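Local atomic coordinates of DUF1902 domain-containing protein (Thermus thermophilus, PDB entry 1WV8), a protein that is of unknown function but belongs to the DUF1902 family, whose clan also includes ribbon-helix-helix repressors of the Met repressor type. Residues 27-32 / 38-43. Residues are numbered along the deposited sequence; the frame is centred on the assembly and turned at random.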
# COMPACT_ATOMS: atom_id res chain seq x y z
N LEU A 27 -8.18 5.68 -14.53
CA LEU A 27 -6.85 5.25 -14.14
C LEU A 27 -6.55 3.87 -14.71
O LEU A 27 -7.24 2.89 -14.43
CB LEU A 27 -6.72 5.21 -12.61
CG LEU A 27 -5.38 4.67 -12.09
CD1 LEU A 27 -4.22 5.40 -12.76
CD2 LEU A 27 -5.32 4.83 -10.58
N ALA A 28 -5.52 3.81 -15.54
CA ALA A 28 -5.11 2.56 -16.15
C ALA A 28 -3.60 2.57 -16.22
O ALA A 28 -3.01 3.21 -17.09
CB ALA A 28 -5.71 2.45 -17.55
N THR A 29 -2.96 1.89 -15.28
CA THR A 29 -1.50 1.86 -15.26
C THR A 29 -0.94 0.73 -14.41
O THR A 29 -1.56 0.29 -13.44
CB THR A 29 -0.93 3.22 -14.77
OG1 THR A 29 0.50 3.13 -14.67
CG2 THR A 29 -1.53 3.58 -13.40
N GLU A 30 0.25 0.25 -14.79
CA GLU A 30 0.90 -0.83 -14.06
C GLU A 30 2.41 -0.63 -14.12
O GLU A 30 2.89 0.24 -14.84
CB GLU A 30 0.55 -2.19 -14.67
CG GLU A 30 1.20 -2.41 -16.02
CD GLU A 30 0.29 -2.07 -17.17
OE1 GLU A 30 -0.43 -1.05 -17.09
OE2 GLU A 30 0.30 -2.82 -18.16
N ALA A 31 3.14 -1.47 -13.37
CA ALA A 31 4.59 -1.41 -13.31
C ALA A 31 5.13 -2.69 -12.68
O ALA A 31 4.46 -3.31 -11.85
CB ALA A 31 5.04 -0.18 -12.49
N ALA A 32 6.33 -3.08 -13.09
CA ALA A 32 6.98 -4.28 -12.57
C ALA A 32 7.16 -4.28 -11.05
O ALA A 32 7.14 -5.33 -10.43
CB ALA A 32 8.34 -4.47 -13.24
N LEU A 38 4.35 3.54 -7.93
CA LEU A 38 4.17 4.78 -7.17
C LEU A 38 4.65 5.96 -8.00
O LEU A 38 3.95 6.95 -8.14
CB LEU A 38 4.95 4.75 -5.86
CG LEU A 38 4.16 4.37 -4.61
CD1 LEU A 38 5.10 4.19 -3.43
CD2 LEU A 38 3.12 5.43 -4.32
N ALA A 39 5.86 5.83 -8.52
CA ALA A 39 6.44 6.87 -9.35
C ALA A 39 5.46 7.24 -10.47
O ALA A 39 5.08 8.41 -10.60
CB ALA A 39 7.76 6.39 -9.95
N LYS A 40 5.04 6.25 -11.25
CA LYS A 40 4.11 6.51 -12.34
C LYS A 40 2.83 7.20 -11.86
O LYS A 40 2.37 8.15 -12.49
CB LYS A 40 3.78 5.21 -13.07
CG LYS A 40 4.99 4.54 -13.69
CD LYS A 40 4.61 3.33 -14.55
CE LYS A 40 5.84 2.79 -15.28
NZ LYS A 40 5.50 1.68 -16.22
N LEU A 41 2.28 6.74 -10.74
CA LEU A 41 1.05 7.31 -10.20
C LEU A 41 1.19 8.80 -9.84
O LEU A 41 0.27 9.59 -10.09
CB LEU A 41 0.61 6.52 -8.96
CG LEU A 41 -0.34 5.33 -9.18
CD1 LEU A 41 -0.04 4.67 -10.48
CD2 LEU A 41 -0.22 4.33 -8.03
N ALA A 42 2.33 9.16 -9.27
CA ALA A 42 2.59 10.53 -8.86
C ALA A 42 2.41 11.50 -10.02
O ALA A 42 1.98 12.64 -9.83
CB ALA A 42 4.00 10.65 -8.31
N VAL A 43 2.72 11.04 -11.22
CA VAL A 43 2.60 11.86 -12.41
C VAL A 43 1.19 11.81 -13.00
O VAL A 43 0.54 12.84 -13.16
CB VAL A 43 3.59 11.39 -13.50
CG1 VAL A 43 3.49 12.30 -14.70
CG2 VAL A 43 5.01 11.40 -12.95
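Lys40 reaches from the helix to the short strand 30-31, outermost in the sheet of this chain, and ends in a hydrogen bond with the backbone of Glu30. Its CB is directed at residues 27-32, and CG lies anti to the carbonyl carbon (chi1 -61°); with the three later torsions all near 180°, the extended chain carries NZ to the Glu30 carbonyl. The closest CA-CA approach of the two segments, Thr29 to Lys40, is 7.8 Å. Lys40 CD has three neighbours: Glu30 O at 3.5 Å, and Thr29 OG1 and Ala31 CB at 4.1 Å each. CE continues past the Ala31 methyl at 4.2 Å. At the tip, NZ donates to Glu30 O over 3.3 Å, a long bond, in the carbonyl plane with a C=O...N angle of 150°. The Glu30 carboxylate takes no direct part, since its OE1 stays 6.6 Å from Lys40 NZ. Deeper in, Thr29 turns its methyl to Leu41, and CG2 to CD1 measures 3.5 Å, tighter than usual for two carbons. Two levels result, an exposed lysine over a buried methyl contact. Thr29 and Ala31 bond through their backbones to Ala19 and Trp17 of strand 16-20, while Leu41 also packs on Val6 of strand 3-11 and on Leu62 and Leu64 of strand 61-69, placing helix 34-51 across one face of the mixed sheet.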